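Local coordinates for single-stranded-DNA-specific exonuclease RecJ (Thermus thermophilus, PDB 2ZXR), which degrades single-stranded DNA exonucleolytically in the 5' to 3' direction, using divalent metal ions, and has no detectable activity on single-stranded RNA, at residues A[241-245]-A[246-250]; A[382-385]-A[386-389]. All coordinates share one frame; numbering follows the deposited sequence.

Contact 1: residues A[241-245]-A[246-250]; sequences PASSW and VGLRL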
# COMPACT_ATOMS: atom_id res chain seq x y z
N PRO A 241 3.39 -8.06 -22.37
CA PRO A 241 4.12 -9.17 -22.99
C PRO A 241 4.11 -9.23 -24.52
O PRO A 241 5.04 -9.75 -25.12
CB PRO A 241 3.50 -10.42 -22.33
CG PRO A 241 3.06 -9.89 -20.96
CD PRO A 241 2.45 -8.55 -21.34
N ALA A 242 3.06 -8.71 -25.14
CA ALA A 242 2.99 -8.70 -26.59
C ALA A 242 2.77 -7.25 -27.06
O ALA A 242 2.06 -6.98 -28.02
CB ALA A 242 1.83 -9.63 -27.06
N SER A 243 3.41 -6.31 -26.37
CA SER A 243 3.25 -4.91 -26.72
C SER A 243 3.42 -4.57 -28.18
O SER A 243 4.21 -5.19 -28.88
CB SER A 243 4.23 -4.05 -25.93
OG SER A 243 3.99 -2.67 -26.19
N SER A 244 2.69 -3.56 -28.63
CA SER A 244 2.85 -3.09 -30.01
C SER A 244 4.14 -2.26 -30.04
O SER A 244 4.63 -1.92 -31.11
CB SER A 244 1.69 -2.18 -30.43
OG SER A 244 0.48 -2.91 -30.52
N TRP A 245 4.67 -1.92 -28.85
CA TRP A 245 5.88 -1.10 -28.73
C TRP A 245 7.04 -1.99 -28.34
O TRP A 245 7.23 -2.27 -27.16
CB TRP A 245 5.65 -0.01 -27.68
CG TRP A 245 4.19 0.36 -27.57
CD1 TRP A 245 3.41 0.31 -26.45
CD2 TRP A 245 3.34 0.80 -28.64
NE1 TRP A 245 2.12 0.70 -26.76
CE2 TRP A 245 2.06 1.00 -28.09
CE3 TRP A 245 3.55 1.05 -30.01
CZ2 TRP A 245 0.97 1.44 -28.86
CZ3 TRP A 245 2.48 1.48 -30.78
CH2 TRP A 245 1.20 1.67 -30.20
N VAL A 246 7.84 -2.40 -29.32
CA VAL A 246 8.94 -3.33 -29.09
C VAL A 246 9.90 -2.96 -27.98
O VAL A 246 10.41 -3.83 -27.29
CB VAL A 246 9.74 -3.63 -30.42
CG1 VAL A 246 10.62 -2.42 -30.84
CG2 VAL A 246 10.60 -4.87 -30.22
N GLY A 247 10.14 -1.66 -27.77
CA GLY A 247 11.03 -1.22 -26.71
C GLY A 247 10.50 -1.53 -25.31
O GLY A 247 11.27 -1.90 -24.40
N LEU A 248 9.19 -1.40 -25.13
CA LEU A 248 8.59 -1.68 -23.84
C LEU A 248 8.60 -3.19 -23.61
O LEU A 248 8.93 -3.68 -22.53
CB LEU A 248 7.16 -1.15 -23.80
CG LEU A 248 6.43 -1.46 -22.48
CD1 LEU A 248 7.21 -0.85 -21.30
CD2 LEU A 248 5.00 -0.88 -22.54
N ARG A 249 8.23 -3.95 -24.63
CA ARG A 249 8.24 -5.40 -24.47
C ARG A 249 9.66 -5.88 -24.08
O ARG A 249 9.83 -6.65 -23.16
CB ARG A 249 7.78 -6.07 -25.77
CG ARG A 249 7.95 -7.56 -25.75
CD ARG A 249 7.43 -8.22 -27.00
NE ARG A 249 7.92 -9.59 -27.08
CZ ARG A 249 7.62 -10.44 -28.06
NH1 ARG A 249 6.83 -10.05 -29.06
NH2 ARG A 249 8.13 -11.67 -28.04
N LEU A 250 10.67 -5.39 -24.78
CA LEU A 250 12.05 -5.77 -24.51
C LEU A 250 12.52 -5.29 -23.12
O LEU A 250 13.25 -5.99 -22.43
CB LEU A 250 12.96 -5.20 -25.63
CG LEU A 250 13.83 -6.12 -26.52
CD1 LEU A 250 13.09 -7.40 -26.94
CD2 LEU A 250 14.29 -5.32 -27.77
O HOH W 1 7.27 -1.37 -32.06
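An ST turn runs straight into the first turn of helix 246-254, with Trp245 at the N-cap position and its carbonyl facing Leu248 and Arg249. Trp245 O takes the amide of Arg249 in a nearly straight bond (Arg249 N to Trp245 O 3.2 Å, 168° at the hydrogen), the donor lying in the carbonyl plane. Leu248 N reaches the same Trp245 O at 3.0 Å, but its bond is bent and weak. The turn itself is made by Ser243 OG, which accepts from Trp245 N at 2.8 Å; its chi1 of -175° turns the hydroxyl away from its own backbone N and forward along the chain. Asp212 of helix 211-220 bonds the same hydroxyl, so one oxygen joins the turn to that neighbouring helix. A water spans Ser244 O and Val246 N, accepting from the first amide of the helix.

Among the side chains, Leu248 approaches the indole of Trp245 from the rim: its CD2 sits at the ring edge, near the ring plane, while Trp245 CB and Leu248 CB are 4.3 Å apart. Ser244 CB lies 3.6 Å above one indole face, offset toward the rim, and Tyr210 meets the ring with its plane inclined. On the outer flank Arg249 runs out fully extended, and its CB packs against Ser243 CB at 4.1 Å. Farther along, Arg249 CD passes 3.4 Å from Pro241 O, which lies over one face of the guanidinium and is not hydrogen-bonded to NE; that nitrogen pairs with Glu253. Thus one good and one weak backbone bond and a water meet the first turn of the helix, the serine holds the turn just before it, and the arginine contributes mainly the apolar length of its chain to the loop.

Contact 2: residues A[382-385]-A[386-389]; sequences RSAE and DLLL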
# COMPACT_ATOMS: atom_id res chain seq x y z
N ARG A 382 8.27 26.78 3.55
CA ARG A 382 7.63 28.09 3.66
C ARG A 382 8.12 28.79 4.92
O ARG A 382 8.41 29.97 4.89
CB ARG A 382 6.11 27.95 3.70
CG ARG A 382 5.36 29.26 3.83
CD ARG A 382 4.01 29.13 3.15
NE ARG A 382 4.22 28.64 1.79
CZ ARG A 382 3.33 27.93 1.09
NH1 ARG A 382 2.17 27.61 1.63
NH2 ARG A 382 3.63 27.52 -0.15
N SER A 383 8.24 28.06 6.02
CA SER A 383 8.70 28.67 7.27
C SER A 383 10.09 29.26 7.14
O SER A 383 10.46 30.13 7.91
CB SER A 383 8.68 27.65 8.42
OG SER A 383 9.81 26.77 8.41
N ALA A 384 10.87 28.80 6.16
CA ALA A 384 12.22 29.32 5.96
C ALA A 384 12.38 29.96 4.57
O ALA A 384 13.50 30.09 4.07
CB ALA A 384 13.22 28.18 6.10
N GLU A 385 11.27 30.39 3.96
CA GLU A 385 11.30 30.91 2.60
C GLU A 385 12.16 32.12 2.25
O GLU A 385 12.64 32.24 1.11
CB GLU A 385 9.87 31.16 2.10
CG GLU A 385 9.19 32.36 2.71
CD GLU A 385 7.73 32.46 2.27
OE1 GLU A 385 7.47 32.47 1.04
OE2 GLU A 385 6.86 32.52 3.16
N ASP A 386 12.38 33.02 3.20
CA ASP A 386 13.20 34.19 2.92
C ASP A 386 14.62 33.76 2.51
O ASP A 386 15.32 34.49 1.79
CB ASP A 386 13.29 35.08 4.16
CG ASP A 386 13.88 34.36 5.36
OD1 ASP A 386 13.26 33.39 5.87
OD2 ASP A 386 14.99 34.74 5.81
N LEU A 387 15.02 32.57 2.96
CA LEU A 387 16.36 32.01 2.71
C LEU A 387 16.53 31.31 1.38
O LEU A 387 17.64 30.97 0.99
CB LEU A 387 16.68 31.01 3.81
CG LEU A 387 17.42 31.30 5.11
CD1 LEU A 387 17.31 32.76 5.51
CD2 LEU A 387 16.90 30.36 6.17
N LEU A 388 15.44 31.08 0.67
CA LEU A 388 15.49 30.33 -0.58
C LEU A 388 15.38 31.12 -1.87
O LEU A 388 14.75 32.17 -1.91
CB LEU A 388 14.38 29.27 -0.55
CG LEU A 388 14.30 28.50 0.77
CD1 LEU A 388 13.08 27.57 0.75
CD2 LEU A 388 15.58 27.71 0.97
N LEU A 389 16.00 30.60 -2.92
CA LEU A 389 15.95 31.24 -4.22
C LEU A 389 14.61 30.91 -4.87
O LEU A 389 14.08 31.67 -5.69
CB LEU A 389 17.10 30.74 -5.09
CG LEU A 389 18.47 31.14 -4.53
CD1 LEU A 389 19.59 30.51 -5.36
CD2 LEU A 389 18.57 32.69 -4.53
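Leu388 N gives its hydrogen to Glu385 O at 3.1 Å in a nearly straight bond, 165° at the hydrogen. One residue earlier Leu387 N does the same to Ala384 O, also at 3.1 Å but less straight. Both donors stand above the carbonyl planes they address, Leu388 N the farther at 63° out of plane, so neither bond follows a lone pair. Just upstream, Glu385 N bonds Arg382 O. Each of these links spans three residues, the spacing of 3-10 turns, and they carry the chain out of helix 377-383 toward strand 390-393 within the DHHA1 domain.

The Asp386 carboxylate folds back over this turn: with CG set between its own backbone N and carbonyl carbon (chi1 59°), Asp386 OD1 comes to 3.8 Å from Ala384 O. Its true partner is Arg413 of helix 407-419, whose NH1 forms a salt bridge with OD1 and also donates a hydrogen bond to Ser383 O, so that one arginine nitrogen engages both Ser383 and the turn that follows. Glu385 has the same kind of first torsion, which brings its CG to 3.3 Å from Asp386 N before the extended chain carries the carboxylate away to a weak bond with Tyr391.

Apolar groups gather round the carbonyl of Ala384. Leu387 CB lies 3.3 Å from Ala384 O, and Leu387 CD2 touches Ala384 CB at 4.3 Å. Leu388 comes in beside the same oxygen, its CG 3.7 Å from Ala384 O. Farther out, Leu387 and the buried Ala384 rest on Arg413, and Leu388 on Phe410 of that same helix.

Going from the N terminus, contact 1 comes first: residues 241-250 round the short loop between helix 227-239 and helix 246-254 and attach it to helix 211-220. Contact 2, at 382-389, begins well after it has closed, at the turn from helix 377-383 into strand 390-393, against helix 407-419. The two are in series, neither nested nor crossed. The centres of contact 1 and contact 2 are 46 Å apart and the nearest atoms of the two about 36 Å, so they do not meet. Contact 1 handles the beginning of a helix and contact 2 the turn that leads out of one; the former joins helices to helices, the latter brings a helix to the outermost strand of a mixed sheet.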